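Local structure of A-type flavoprotein (2Q9U) at the interface of chains A and B. The protein scavenges O2 in the human parasite Giardia intestinalis as a flavodiiron protein, combining an FMN-binding flavodoxin-like part with a beta-lactamase-like part that carries a diiron centre. Coordinates in Å, arbitrary orientation; residue numbers count along the deposited sequence, not the author numbering. Chains: chain A/B, A-type flavoprotein.

Contact 1 and contact 2 are neighbouring patches of one two-fold symmetric interface, with the centres of their C-alpha atoms about 12 Å apart. They share two helices. On chain B, helix 269-283 supplies residues to both. On chain A, helix 62-72 gives A:Glu64 to contact 1 and A:Arg68, one turn on, to contact 2. Contact 1 is mainly apolar packing, and contact 2 adds a salt bridge and hydrogen bonding to a backbone N. Together they set the flavodoxin-like part of one chain against the other subunit, as expected for the head-to-tail dimer of flavodiiron proteins. The twin patches repeat this with the chains exchanged.

Contact 1: the interface of chains A and B. Residues chain A 25-26, 64; chain B 271, 275, 278, 290.
A:Trp25 lays one face of its indole over B:Leu290. The CB of B:Leu290 sits 3.9 Å from the centroid of the five-membered ring of A:Trp25, a CH-pi contact displaced from the ring centre. The backbone N of B:Leu290 lies under the six-membered ring, 3.8 Å from A:Trp25 CZ3, and its carbonyl O sits just outside the rim near CE3. B:Leu290 CD2 turns back toward the CB of the tryptophan.

Two more leucines close on the pyrrole end of the indole, B:Leu278 from below the rim and B:Leu275 nearer the edge. B:Leu278 brings its CD2 methyl to 3.6 Å from A:Trp25 NE1. B:Leu275 runs antiparallel to the indole, and its CD2 lies 3.7 Å from A:Trp25 CD1. The other methyl of B:Leu275, CD1, is 3.8 Å from the carboxylate OE1 of A:Glu64. That chain is extended and lies across the leucine.

A:Met26 and B:His271 meet tip to tip. The CE methyl of A:Met26 lies over the imidazole face, 3.2 Å from B:His271 CE1. The bend at the end of the methionine (chi3 -66°) turns this methyl onto the ring. The histidine CG is anti to its backbone N (chi1 179°), which sends the ring out toward chain A. No polar pair bonds across this patch, so shape and packing carry it.

In the fold, A:Trp25 and A:Met26 lie in the loop between strands 22-24 and 29-30. They rest on helix 269-283 and strand 287-292 of the flavodoxin-like part of chain B, and A:Glu64 reaches in from helix 62-72.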
loop_
_atom_site.group_PDB
_atom_site.type_symbol
_atom_site.label_atom_id
_atom_site.label_comp_id
_atom_site.label_asym_id
_atom_site.label_seq_id
_atom_site.Cartn_x
_atom_site.Cartn_y
_atom_site.Cartn_z
ATOM N N TRP A 25 -5.108 -17.396 4.782
ATOM C CA TRP A 25 -3.725 -16.898 4.835
ATOM C C TRP A 25 -3.581 -15.493 4.221
ATOM O O TRP A 25 -2.812 -14.667 4.711
ATOM C CB TRP A 25 -2.801 -17.885 4.107
ATOM C CG TRP A 25 -2.680 -19.229 4.827
ATOM C CD1 TRP A 25 -3.299 -20.417 4.497
ATOM C CD2 TRP A 25 -1.912 -19.492 6.006
ATOM N NE1 TRP A 25 -2.946 -21.399 5.399
ATOM C CE2 TRP A 25 -2.078 -20.862 6.319
ATOM C CE3 TRP A 25 -1.078 -18.700 6.825
ATOM C CZ2 TRP A 25 -1.444 -21.458 7.403
ATOM C CZ3 TRP A 25 -0.442 -19.307 7.906
ATOM C CH2 TRP A 25 -0.638 -20.660 8.189
ATOM N N MET A 26 -4.348 -15.202 3.193
ATOM C CA MET A 26 -4.097 -14.011 2.379
ATOM C C MET A 26 -4.890 -12.755 2.699
ATOM O O MET A 26 -4.514 -11.653 2.242
ATOM C CB MET A 26 -4.285 -14.373 0.916
ATOM C CG MET A 26 -3.295 -15.452 0.525
ATOM S SD MET A 26 -3.309 -15.823 -1.207
ATOM C CE MET A 26 -4.899 -16.511 -1.405
ATOM N N GLU A 64 -13.078 -26.361 -0.199
ATOM C CA GLU A 64 -12.154 -26.789 0.864
ATOM C C GLU A 64 -12.874 -27.273 2.129
ATOM O O GLU A 64 -12.553 -28.346 2.681
ATOM C CB GLU A 64 -11.169 -25.663 1.178
ATOM C CG GLU A 64 -10.078 -26.084 2.187
ATOM C CD GLU A 64 -9.082 -24.967 2.542
ATOM O OE1 GLU A 64 -9.108 -23.848 1.964
ATOM O OE2 GLU A 64 -8.270 -25.225 3.449
ATOM N N HIS B 271 -1.728 -21.799 -5.757
ATOM C CA HIS B 271 -2.198 -21.602 -4.372
ATOM C C HIS B 271 -2.971 -22.819 -3.796
ATOM O O HIS B 271 -2.685 -23.267 -2.681
ATOM C CB HIS B 271 -3.023 -20.319 -4.246
ATOM C CG HIS B 271 -3.543 -20.084 -2.861
ATOM N ND1 HIS B 271 -2.824 -19.404 -1.901
ATOM C CD2 HIS B 271 -4.686 -20.491 -2.254
ATOM C CE1 HIS B 271 -3.519 -19.366 -0.776
ATOM N NE2 HIS B 271 -4.651 -20.016 -0.963
ATOM N N LEU B 275 -1.891 -25.254 -0.638
ATOM C CA LEU B 275 -2.679 -25.625 0.553
ATOM C C LEU B 275 -2.660 -27.143 0.838
ATOM O O LEU B 275 -2.552 -27.564 2.007
ATOM C CB LEU B 275 -4.140 -25.124 0.449
ATOM C CG LEU B 275 -4.365 -23.608 0.544
ATOM C CD1 LEU B 275 -5.797 -23.221 0.106
ATOM C CD2 LEU B 275 -4.067 -23.096 1.991
ATOM N N LEU B 278 0.690 -28.037 2.177
ATOM C CA LEU B 278 0.696 -27.551 3.546
ATOM C C LEU B 278 0.016 -28.513 4.511
ATOM O O LEU B 278 0.518 -28.740 5.619
ATOM C CB LEU B 278 -0.028 -26.195 3.618
ATOM C CG LEU B 278 0.446 -25.207 4.681
ATOM C CD1 LEU B 278 1.769 -24.671 4.201
ATOM C CD2 LEU B 278 -0.564 -24.030 4.930
ATOM N N LEU B 290 2.054 -20.348 5.285
ATOM C CA LEU B 290 1.987 -20.035 3.862
ATOM C C LEU B 290 2.118 -18.541 3.624
ATOM O O LEU B 290 1.351 -17.723 4.210
ATOM C CB LEU B 290 0.687 -20.579 3.261
ATOM C CG LEU B 290 0.475 -20.309 1.757
ATOM C CD1 LEU B 290 -0.199 -21.487 1.112
ATOM C CD2 LEU B 290 -0.303 -19.026 1.474
#

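Contact 2: the interface of chains A and B. Residues chain A 6-9, 11, 68; chain B 276, 279, 283, 393.
A:Arg68 and B:Asp279 reach toward each other tip to tip and form a salt bridge between the beta-lactamase-like and flavodoxin-like parts of two flavodiiron chains. The guanidinium NH1 of A:Arg68 is 2.9 Å from the carboxylate OD2 of B:Asp279. This donor meets the oxygen on its syn side. The oxygen lies near the guanidinium plane, but the two planar groups are turned 44° apart. The second nitrogen, NH2, stays 3.6 Å from B:Asp279 OD1, so the pair is not a flat two-bond fork. The arginine chain is extended from CG to NE, which carries its tip from helix 62-72 to the partner.

The main chain adds a hydrogen bond to the same oxygen. The backbone N of A:Gln9 donates to B:Asp279 OD2 at 2.9 Å, almost straight (174° at H), on the anti side. OD2 thus accepts from both the arginine side chain and the backbone N. These donors would be expected to stabilise a negative carboxylate.

A water adds a further link. Water 1 lies 2.9 Å from the amide NE2 of A:Gln11 and also contacts B:Asp279 OD1. The same NE2 gives a longer bond to the backbone O of A:Gln9, tying the side chain to the N-terminal segment.

Packing involves B:Tyr393 of helix 386-409. Its CG is anti to the backbone N (chi1 -176°), and one face of the phenol ring lies against the backbone of A:Tyr7 and its neighbours. B:Tyr393 CD1 is 3.5 Å from A:Tyr7 C. The aliphatic chain of A:Lys6 runs along the same face of the ring toward the hydroxyl, with CE 3.5 Å from the phenol OH of B:Tyr393. Farther along the segment, the flat amide of A:Gln9 rests against the end of helix 269-283, its CD 3.5 Å from B:Ser283 CA.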
loop_
_atom_site.group_PDB
_atom_site.type_symbol
_atom_site.label_atom_id
_atom_site.label_comp_id
_atom_site.label_asym_id
_atom_site.label_seq_id
_atom_site.Cartn_x
_atom_site.Cartn_y
_atom_site.Cartn_z
ATOM N N LYS A 6 -6.710 -38.500 -0.828
ATOM C CA LYS A 6 -6.522 -37.835 0.469
ATOM C C LYS A 6 -5.621 -36.600 0.338
ATOM O O LYS A 6 -4.427 -36.727 0.064
ATOM C CB LYS A 6 -5.951 -38.842 1.476
ATOM C CG LYS A 6 -5.198 -38.247 2.661
ATOM C CD LYS A 6 -6.069 -38.168 3.859
ATOM C CE LYS A 6 -5.247 -38.094 5.121
ATOM N NZ LYS A 6 -6.164 -38.148 6.277
ATOM N N TYR A 7 -6.196 -35.419 0.545
ATOM C CA TYR A 7 -5.449 -34.179 0.402
ATOM C C TYR A 7 -5.737 -33.167 1.520
ATOM O O TYR A 7 -5.286 -32.032 1.460
ATOM C CB TYR A 7 -5.632 -33.564 -1.008
ATOM C CG TYR A 7 -7.072 -33.374 -1.418
ATOM C CD1 TYR A 7 -7.802 -32.264 -0.991
ATOM C CD2 TYR A 7 -7.713 -34.318 -2.214
ATOM C CE1 TYR A 7 -9.153 -32.087 -1.365
ATOM C CE2 TYR A 7 -9.043 -34.160 -2.584
ATOM C CZ TYR A 7 -9.753 -33.042 -2.162
ATOM O OH TYR A 7 -11.084 -32.910 -2.521
ATOM N N VAL A 8 -6.475 -33.594 2.542
ATOM C CA VAL A 8 -6.581 -32.824 3.784
ATOM C C VAL A 8 -6.193 -33.693 4.968
ATOM O O VAL A 8 -6.365 -34.922 4.929
ATOM C CB VAL A 8 -7.998 -32.219 4.035
ATOM C CG1 VAL A 8 -8.328 -31.149 2.973
ATOM C CG2 VAL A 8 -9.094 -33.317 4.162
ATOM N N GLN A 9 -5.680 -33.053 6.017
ATOM C CA GLN A 9 -5.389 -33.755 7.258
ATOM C C GLN A 9 -6.605 -33.629 8.175
ATOM O O GLN A 9 -7.093 -32.505 8.404
ATOM C CB GLN A 9 -4.160 -33.149 7.969
ATOM C CG GLN A 9 -3.907 -33.824 9.351
ATOM C CD GLN A 9 -3.094 -32.996 10.331
ATOM O OE1 GLN A 9 -2.686 -31.882 10.042
ATOM N NE2 GLN A 9 -2.833 -33.568 11.500
ATOM N N GLN A 11 -8.337 -33.314 11.668
ATOM C CA GLN A 11 -7.802 -32.564 12.768
ATOM C C GLN A 11 -8.755 -32.673 13.952
ATOM O O GLN A 11 -9.570 -31.793 14.204
ATOM C CB GLN A 11 -7.513 -31.107 12.326
ATOM C CG GLN A 11 -6.388 -31.049 11.267
ATOM C CD GLN A 11 -6.148 -29.666 10.687
ATOM O OE1 GLN A 11 -6.072 -28.688 11.413
ATOM N NE2 GLN A 11 -6.008 -29.593 9.364
ATOM N N ARG A 68 -12.964 -31.071 3.726
ATOM C CA ARG A 68 -12.694 -31.417 5.119
ATOM C C ARG A 68 -13.839 -32.173 5.788
ATOM O O ARG A 68 -13.610 -33.168 6.477
ATOM C CB ARG A 68 -12.322 -30.174 5.932
ATOM C CG ARG A 68 -11.042 -29.502 5.439
ATOM C CD ARG A 68 -10.634 -28.451 6.469
ATOM N NE ARG A 68 -9.565 -27.590 5.978
ATOM C CZ ARG A 68 -8.285 -27.941 5.945
ATOM N NH1 ARG A 68 -7.922 -29.155 6.364
ATOM N NH2 ARG A 68 -7.375 -27.075 5.487
ATOM N N ALA B 276 -2.771 -27.965 -0.215
ATOM C CA ALA B 276 -2.733 -29.431 -0.026
ATOM C C ALA B 276 -1.350 -29.872 0.480
ATOM O O ALA B 276 -1.236 -30.730 1.391
ATOM C CB ALA B 276 -3.088 -30.162 -1.321
ATOM N N ASP B 279 -1.134 -29.057 4.125
ATOM C CA ASP B 279 -1.785 -30.026 5.016
ATOM C C ASP B 279 -0.956 -31.280 5.173
ATOM O O ASP B 279 -0.904 -31.826 6.263
ATOM C CB ASP B 279 -3.229 -30.348 4.596
ATOM C CG ASP B 279 -4.272 -29.584 5.431
ATOM O OD1 ASP B 279 -4.041 -28.383 5.771
ATOM O OD2 ASP B 279 -5.316 -30.191 5.769
ATOM N N SER B 283 0.411 -32.650 8.811
ATOM C CA SER B 283 0.111 -34.026 9.276
ATOM C C SER B 283 1.295 -34.667 9.989
ATOM O O SER B 283 1.090 -35.567 10.813
ATOM C CB SER B 283 -0.379 -34.945 8.134
ATOM O OG SER B 283 0.700 -35.443 7.302
ATOM N N TYR B 393 -0.190 -33.256 -1.373
ATOM C CA TYR B 393 -0.298 -33.674 0.044
ATOM C C TYR B 393 0.824 -34.641 0.402
ATOM O O TYR B 393 1.520 -34.455 1.413
ATOM C CB TYR B 393 -1.662 -34.313 0.316
ATOM C CG TYR B 393 -1.917 -34.698 1.759
ATOM C CD1 TYR B 393 -2.513 -33.794 2.658
ATOM C CD2 TYR B 393 -1.586 -35.981 2.239
ATOM C CE1 TYR B 393 -2.758 -34.157 4.007
ATOM C CE2 TYR B 393 -1.835 -36.349 3.581
ATOM C CZ TYR B 393 -2.416 -35.428 4.453
ATOM O OH TYR B 393 -2.687 -35.786 5.772
HETATM O O HOH W 1 -5.153 -27.350 7.824
#